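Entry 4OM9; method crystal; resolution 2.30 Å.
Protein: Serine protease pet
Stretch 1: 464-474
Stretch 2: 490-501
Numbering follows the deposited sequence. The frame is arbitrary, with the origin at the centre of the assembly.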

ATOM      1  N   SER A 464      13.038  16.676   0.450  1.00 31.42           N
ATOM      2  CA  SER A 464      12.404  17.386   1.548  1.00 31.21           C
ATOM      3  C   SER A 464      10.953  17.741   1.206  1.00 31.80           C
ATOM      4  O   SER A 464      10.659  18.297   0.134  1.00 31.26           O
ATOM      5  CB  SER A 464      13.202  18.656   1.893  1.00 32.12           C
ATOM      6  OG  SER A 464      14.568  18.360   2.191  1.00 30.01           O
ATOM      7  N   VAL A 465      10.035  17.404   2.104  1.00 29.78           N
ATOM      8  CA  VAL A 465       8.641  17.789   1.932  1.00 29.05           C
ATOM      9  C   VAL A 465       8.211  18.495   3.180  1.00 30.26           C
ATOM     10  O   VAL A 465       8.116  17.874   4.234  1.00 30.50           O
ATOM     11  CB  VAL A 465       7.715  16.589   1.697  1.00 31.45           C
ATOM     12  CG1 VAL A 465       6.297  17.074   1.430  1.00 29.36           C
ATOM     13  CG2 VAL A 465       8.242  15.721   0.572  1.00 27.88           C
ATOM     14  N   ASN A 466       7.968  19.793   3.085  1.00 28.68           N
ATOM     15  CA  ASN A 466       7.745  20.574   4.295  1.00 31.34           C
ATOM     16  C   ASN A 466       6.428  21.326   4.291  1.00 28.97           C
ATOM     17  O   ASN A 466       6.360  22.475   4.681  1.00 31.12           O
ATOM     18  CB  ASN A 466       8.919  21.537   4.535  1.00 28.58           C
ATOM     19  CG  ASN A 466       9.172  22.441   3.382  1.00 31.37           C
ATOM     20  OD1 ASN A 466       8.424  22.420   2.398  1.00 33.11           O
ATOM     21  ND2 ASN A 466      10.228  23.263   3.475  1.00 29.90           N
ATOM     22  N   ASN A 467       5.375  20.648   3.864  1.00 29.81           N
ATOM     23  CA  ASN A 467       4.024  21.140   4.079  1.00 34.75           C
ATOM     24  C   ASN A 467       3.739  21.540   5.537  1.00 35.73           C
ATOM     25  O   ASN A 467       4.223  20.906   6.495  1.00 33.06           O
ATOM     26  CB  ASN A 467       3.028  20.078   3.644  1.00 31.39           C
ATOM     27  CG  ASN A 467       3.262  18.767   4.341  1.00 32.16           C
ATOM     28  OD1 ASN A 467       4.303  18.135   4.148  1.00 29.29           O
ATOM     29  ND2 ASN A 467       2.293  18.341   5.165  1.00 29.36           N
ATOM     30  N   GLN A 468       2.939  22.588   5.697  1.00 39.06           N
ATOM     31  CA  GLN A 468       2.585  23.093   7.014  1.00 43.18           C
ATOM     32  C   GLN A 468       1.146  22.725   7.371  1.00 45.04           C
ATOM     33  O   GLN A 468       0.683  22.956   8.491  1.00 47.60           O
ATOM     34  CB  GLN A 468       2.780  24.605   7.067  1.00 46.06           C
ATOM     35  CG  GLN A 468       4.209  25.047   6.776  1.00 44.30           C
ATOM     36  CD  GLN A 468       4.401  26.545   6.946  1.00 56.24           C
ATOM     37  OE1 GLN A 468       4.456  27.292   5.969  1.00 60.38           O
ATOM     38  NE2 GLN A 468       4.502  26.993   8.194  1.00 58.28           N
ATOM     39  N   ASN A 469       0.440  22.161   6.401  1.00 43.60           N
ATOM     40  CA  ASN A 469      -0.923  21.731   6.616  1.00 42.56           C
ATOM     41  C   ASN A 469      -1.072  20.322   6.124  1.00 41.56           C
ATOM     42  O   ASN A 469      -0.143  19.768   5.530  1.00 38.69           O
ATOM     43  CB  ASN A 469      -1.915  22.639   5.897  1.00 45.23           C
ATOM     44  CG  ASN A 469      -1.547  24.101   5.997  1.00 55.40           C
ATOM     45  OD1 ASN A 469      -1.264  24.757   4.984  1.00 60.07           O
ATOM     46  ND2 ASN A 469      -1.553  24.629   7.222  1.00 49.10           N
ATOM     47  N   ASN A 470      -2.247  19.750   6.383  1.00 35.95           N
ATOM     48  CA  ASN A 470      -2.560  18.402   5.961  1.00 32.22           C
ATOM     49  C   ASN A 470      -2.375  18.249   4.466  1.00 31.86           C
ATOM     50  O   ASN A 470      -2.956  18.998   3.673  1.00 30.18           O
ATOM     51  CB  ASN A 470      -3.994  18.039   6.330  1.00 32.58           C
ATOM     52  CG  ASN A 470      -4.151  17.640   7.784  1.00 37.02           C
ATOM     53  OD1 ASN A 470      -3.193  17.644   8.568  1.00 41.83           O
ATOM     54  ND2 ASN A 470      -5.374  17.309   8.155  1.00 39.30           N
ATOM     55  N   TYR A 471      -1.553  17.281   4.096  1.00 32.72           N
ATOM     56  CA  TYR A 471      -1.259  17.030   2.702  1.00 28.71           C
ATOM     57  C   TYR A 471      -0.985  15.540   2.505  1.00 30.82           C
ATOM     58  O   TYR A 471      -0.312  14.897   3.333  1.00 30.42           O
ATOM     59  CB  TYR A 471      -0.066  17.872   2.219  1.00 28.06           C
ATOM     60  CG  TYR A 471       0.611  17.236   1.029  1.00 28.19           C
ATOM     61  CD1 TYR A 471       0.056  17.311  -0.248  1.00 26.84           C
ATOM     62  CD2 TYR A 471       1.784  16.523   1.188  1.00 28.47           C
ATOM     63  CE1 TYR A 471       0.671  16.693  -1.337  1.00 26.17           C
ATOM     64  CE2 TYR A 471       2.397  15.920   0.122  1.00 28.15           C
ATOM     65  CZ  TYR A 471       1.843  16.002  -1.137  1.00 25.93           C
ATOM     66  OH  TYR A 471       2.486  15.370  -2.173  1.00 25.42           O
ATOM     67  N   ILE A 472      -1.530  14.977   1.429  1.00 27.93           N
ATOM     68  CA  ILE A 472      -1.272  13.575   1.134  1.00 27.68           C
ATOM     69  C   ILE A 472      -0.459  13.417  -0.150  1.00 26.85           C
ATOM     70  O   ILE A 472      -0.864  13.890  -1.196  1.00 26.54           O
ATOM     71  CB  ILE A 472      -2.574  12.765   1.008  1.00 28.14           C
ATOM     72  CG1 ILE A 472      -3.500  13.072   2.184  1.00 30.23           C
ATOM     73  CG2 ILE A 472      -2.254  11.276   0.939  1.00 28.07           C
ATOM     74  CD1 ILE A 472      -4.776  12.221   2.220  1.00 29.81           C
ATOM     75  N   TYR A 473       0.691  12.757  -0.044  1.00 29.06           N
ATOM     76  CA  TYR A 473       1.454  12.359  -1.213  1.00 26.90           C
ATOM     77  C   TYR A 473       0.917  11.007  -1.641  1.00 28.77           C
ATOM     78  O   TYR A 473       1.002  10.030  -0.875  1.00 30.83           O
ATOM     79  CB  TYR A 473       2.957  12.300  -0.915  1.00 26.64           C
ATOM     80  CG  TYR A 473       3.800  11.799  -2.072  1.00 27.07           C
ATOM     81  CD1 TYR A 473       3.693  12.377  -3.350  1.00 25.07           C
ATOM     82  CD2 TYR A 473       4.725  10.769  -1.889  1.00 26.18           C
ATOM     83  CE1 TYR A 473       4.466  11.922  -4.405  1.00 24.71           C
ATOM     84  CE2 TYR A 473       5.500  10.305  -2.936  1.00 26.03           C
ATOM     85  CZ  TYR A 473       5.375  10.888  -4.193  1.00 28.28           C
ATOM     86  OH  TYR A 473       6.144  10.418  -5.241  1.00 27.47           O
ATOM     87  N   HIS A 474       0.315  10.970  -2.834  1.00 25.80           N
ATOM     88  CA  HIS A 474      -0.251   9.758  -3.401  1.00 25.92           C
ATOM     89  C   HIS A 474       0.797   8.921  -4.151  1.00 25.61           C
ATOM     90  O   HIS A 474       0.533   7.778  -4.510  1.00 25.81           O
ATOM     91  CB  HIS A 474      -1.389  10.092  -4.366  1.00 25.86           C
ATOM     92  CG  HIS A 474      -2.657  10.580  -3.716  1.00 27.85           C
ATOM     93  ND1 HIS A 474      -3.358   9.847  -2.776  1.00 27.13           N
ATOM     94  CD2 HIS A 474      -3.394  11.694  -3.957  1.00 26.49           C
ATOM     95  CE1 HIS A 474      -4.451  10.514  -2.429  1.00 27.64           C
ATOM     96  NE2 HIS A 474      -4.495  11.631  -3.131  1.00 27.26           N
ATOM     97  N   LYS A 490       7.716  23.543  16.137  1.00 39.98           N
ATOM     98  CA  LYS A 490       6.783  22.459  16.388  1.00 41.72           C
ATOM     99  C   LYS A 490       5.391  22.832  15.901  1.00 41.62           C
ATOM    100  O   LYS A 490       4.798  23.792  16.394  1.00 43.49           O
ATOM    101  CB  LYS A 490       6.759  22.131  17.889  1.00 47.18           C
ATOM    102  CG  LYS A 490       6.014  20.865  18.274  1.00 46.62           C
ATOM    103  CD  LYS A 490       5.939  20.765  19.801  1.00 48.25           C
ATOM    104  CE  LYS A 490       5.529  19.378  20.265  1.00 52.69           C
ATOM    105  NZ  LYS A 490       4.559  18.717  19.355  1.00 43.20           N
ATOM    106  N   GLN A 491       4.891  22.076  14.921  1.00 44.04           N
ATOM    107  CA  GLN A 491       3.594  22.335  14.289  1.00 45.27           C
ATOM    108  C   GLN A 491       2.799  21.030  14.146  1.00 43.23           C
ATOM    109  O   GLN A 491       3.055  20.231  13.244  1.00 41.93           O
ATOM    110  CB  GLN A 491       3.775  23.003  12.907  1.00 41.75           C
ATOM    111  CG  GLN A 491       4.302  24.426  12.961  1.00 43.12           C
ATOM    112  CD  GLN A 491       4.806  24.925  11.606  1.00 48.20           C
ATOM    113  OE1 GLN A 491       4.180  24.689  10.570  1.00 49.34           O
ATOM    114  NE2 GLN A 491       5.949  25.613  11.613  1.00 47.25           N
ATOM    115  N   ASP A 492       1.827  20.829  15.026  1.00 46.91           N
ATOM    116  CA  ASP A 492       1.151  19.542  15.132  1.00 46.00           C
ATOM    117  C   ASP A 492       0.146  19.301  14.019  1.00 48.46           C
ATOM    118  O   ASP A 492      -0.386  18.198  13.889  1.00 45.65           O
ATOM    119  CB  ASP A 492       0.442  19.419  16.483  1.00 52.18           C
ATOM    120  CG  ASP A 492       1.411  19.310  17.647  1.00 57.29           C
ATOM    121  OD1 ASP A 492       2.606  19.021  17.418  1.00 50.48           O
ATOM    122  OD2 ASP A 492       0.969  19.510  18.793  1.00 60.36           O
ATOM    123  N   ASN A 493      -0.121  20.329  13.220  1.00 50.79           N
ATOM    124  CA  ASN A 493      -1.099  20.206  12.153  1.00 50.37           C
ATOM    125  C   ASN A 493      -0.435  20.011  10.795  1.00 47.95           C
ATOM    126  O   ASN A 493      -1.103  19.722   9.801  1.00 44.61           O
ATOM    127  CB  ASN A 493      -2.020  21.422  12.148  1.00 55.05           C
ATOM    128  CG  ASN A 493      -2.882  21.494  13.401  1.00 56.37           C
ATOM    129  OD1 ASN A 493      -2.983  20.523  14.149  1.00 57.15           O
ATOM    130  ND2 ASN A 493      -3.506  22.646  13.635  1.00 68.12           N
ATOM    131  N   ALA A 494       0.886  20.126  10.768  1.00 36.44           N
ATOM    132  CA  ALA A 494       1.635  19.956   9.529  1.00 33.91           C
ATOM    133  C   ALA A 494       1.810  18.480   9.167  1.00 33.29           C
ATOM    134  O   ALA A 494       2.938  17.986   9.026  1.00 30.86           O
ATOM    135  CB  ALA A 494       2.991  20.641   9.639  1.00 34.38           C
ATOM    136  N   ARG A 495       0.692  17.783   8.990  1.00 34.63           N
ATOM    137  CA  ARG A 495       0.726  16.341   8.784  1.00 34.22           C
ATOM    138  C   ARG A 495       1.059  15.982   7.357  1.00 34.48           C
ATOM    139  O   ARG A 495       0.329  16.335   6.436  1.00 32.13           O
ATOM    140  CB  ARG A 495      -0.614  15.702   9.168  1.00 36.12           C
ATOM    141  CG  ARG A 495      -0.831  15.578  10.666  1.00 44.66           C
ATOM    142  CD  ARG A 495      -2.185  14.991  11.008  1.00 39.69           C
ATOM    143  NE  ARG A 495      -2.977  15.923  11.797  1.00 40.42           N
ATOM    144  CZ  ARG A 495      -3.001  15.949  13.124  1.00 55.56           C
ATOM    145  NH1 ARG A 495      -2.269  15.092  13.833  1.00 58.36           N
ATOM    146  NH2 ARG A 495      -3.762  16.845  13.741  1.00 56.63           N
ATOM    147  N   LEU A 496       2.186  15.292   7.191  1.00 30.90           N
ATOM    148  CA  LEU A 496       2.558  14.665   5.932  1.00 28.89           C
ATOM    149  C   LEU A 496       2.056  13.227   5.941  1.00 29.00           C
ATOM    150  O   LEU A 496       2.469  12.417   6.788  1.00 29.37           O
ATOM    151  CB  LEU A 496       4.068  14.700   5.719  1.00 28.46           C
ATOM    152  CG  LEU A 496       4.537  13.899   4.505  1.00 27.79           C
ATOM    153  CD1 LEU A 496       3.856  14.406   3.241  1.00 27.32           C
ATOM    154  CD2 LEU A 496       6.057  13.906   4.356  1.00 27.57           C
ATOM    155  N   ILE A 497       1.154  12.932   5.004  1.00 28.77           N
ATOM    156  CA  ILE A 497       0.522  11.624   4.884  1.00 28.97           C
ATOM    157  C   ILE A 497       0.979  10.902   3.616  1.00 28.49           C
ATOM    158  O   ILE A 497       0.798  11.403   2.519  1.00 27.76           O
ATOM    159  CB  ILE A 497      -1.006  11.771   4.879  1.00 30.65           C
ATOM    160  CG1 ILE A 497      -1.453  12.498   6.149  1.00 32.05           C
ATOM    161  CG2 ILE A 497      -1.680  10.408   4.753  1.00 31.06           C
ATOM    162  CD1 ILE A 497      -2.657  13.405   5.955  1.00 32.14           C
ATOM    163  N   LEU A 498       1.604   9.744   3.769  1.00 28.31           N
ATOM    164  CA  LEU A 498       2.074   8.987   2.616  1.00 27.80           C
ATOM    165  C   LEU A 498       1.104   7.844   2.341  1.00 29.58           C
ATOM    166  O   LEU A 498       0.879   6.992   3.233  1.00 30.87           O
ATOM    167  CB  LEU A 498       3.485   8.452   2.844  1.00 27.75           C
ATOM    168  CG  LEU A 498       4.717   9.375   2.704  1.00 31.44           C
ATOM    169  CD1 LEU A 498       4.387  10.843   2.303  1.00 28.10           C
ATOM    170  CD2 LEU A 498       5.588   9.326   3.946  1.00 27.82           C
ATOM    171  N   ASP A 499       0.539   7.862   1.127  1.00 34.49           N
ATOM    172  CA  ASP A 499      -0.510   6.959   0.606  1.00 38.62           C
ATOM    173  C   ASP A 499       0.016   5.906  -0.343  1.00 37.12           C
ATOM    174  O   ASP A 499      -0.742   5.033  -0.808  1.00 36.91           O
ATOM    175  CB  ASP A 499      -1.559   7.753  -0.198  1.00 41.85           C
ATOM    176  CG  ASP A 499      -2.920   7.647   0.378  1.00 41.87           C
ATOM    177  OD1 ASP A 499      -3.018   7.048   1.458  1.00 51.85           O
ATOM    178  OD2 ASP A 499      -3.879   8.171  -0.215  1.00 42.31           O
ATOM    179  N   GLY A 500       1.276   6.073  -0.737  1.00 28.85           N
ATOM    180  CA  GLY A 500       1.890   5.201  -1.720  1.00 28.44           C
ATOM    181  C   GLY A 500       3.004   4.385  -1.102  1.00 29.95           C
ATOM    182  O   GLY A 500       3.171   4.371   0.115  1.00 29.29           O
ATOM    183  N   ASP A 501       3.769   3.706  -1.945  1.00 30.25           N
ATOM    184  CA  ASP A 501       4.887   2.902  -1.475  1.00 33.36           C
ATOM    185  C   ASP A 501       6.131   3.758  -1.278  1.00 31.88           C
ATOM    186  O   ASP A 501       6.495   4.573  -2.148  1.00 28.55           O
ATOM    187  CB  ASP A 501       5.177   1.763  -2.456  1.00 33.48           C
ATOM    188  CG  ASP A 501       4.043   0.793  -2.544  1.00 33.93           C
ATOM    189  OD1 ASP A 501       3.636   0.273  -1.479  1.00 37.21           O
ATOM    190  OD2 ASP A 501       3.538   0.563  -3.664  1.00 39.91           O
TER
HETATM  191  O   HOH W   1      -3.826  20.734   8.585  1.00 39.79           O
HETATM  192  O   HOH W   2       3.321   8.368  -0.555  1.00 30.72           O
HETATM  193  O   HOH W   3      -1.756   6.269  -3.552  1.00 30.72           O

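Lys490 lies beyond reach of stretch 1. Its NZ forms a salt bridge with Asp492 OD1 at 2.8 Å, within its own stretch. Gln491 points its CA-to-CB bond toward stretch 1. Its OE1 accepts a weak hydrogen bond from Gln468 NE2 at 3.3 Å. The bond is nearly straight at 173°, so its weakness lies in its length.

Gln491 also opens a type I beta turn that ends at Ala494. Ala494 N donates to Gln491 O at 3.3 Å across the turn. Asp492, within the turn, makes no contact with stretch 1. Asn493 takes part through its backbone. Its O accepts a hydrogen bond from water 1 at 3.1 Å, and the same water accepts from Asn470 N at 2.9 Å. The water thus links the two loops just before the strands pair.

Ala494 packs closely against the opposing backbone. Its CB lies 3.4 Å from Asn467 O, and its CA makes a CA-H...O contact with Gln468 O at 3.3 Å. Arg495 O starts the regular pairing by accepting from Tyr471 N at 3.1 Å. Asn467 ND2 also lies 3.1 Å from Arg495 O. That amide nitrogen donates to Asn469 O at 2.8 Å, which braces the loop ahead of the strand.

Strand 496-498 runs parallel to strand 471-473, with an angle of 30° between their directions. Leu496 pairs with Tyr471. Its CD1 sits at the edge of the Tyr471 ring, 3.6 Å from Tyr471 CD2, and also reaches Val465 CG1 at 4.0 Å. One methyl therefore touches both side chains.

Ile497 uses both backbone polar atoms. Its N donates to Tyr471 O at 3.0 Å, and its O accepts from Tyr473 N at 2.9 Å. These bonds straddle Ile472, as expected in a parallel ladder. Ile472 CA adds a CA-H...O contact to Ile497 O at 3.3 Å. On this face of the sheet, Ile497 CD1 packs against Ile472 CG1 at 3.9 Å. Leu498 returns to the face of Leu496, Tyr471 and Tyr473. Its CD1 lies 3.8 Å from Tyr473 CB.

Asp499 continues the ladder: its N donates to Tyr473 O at 3.0 Å. Its OD2 accepts a weak hydrogen bond from His474 ND1 at 3.1 Å. The angle of 121° is strongly bent, although OD2 lies near the ring plane. Gly500 N donates to water 2 at 3.1 Å, and that water donates to Tyr473 O at 2.9 Å. Asp501 points away and makes no contact.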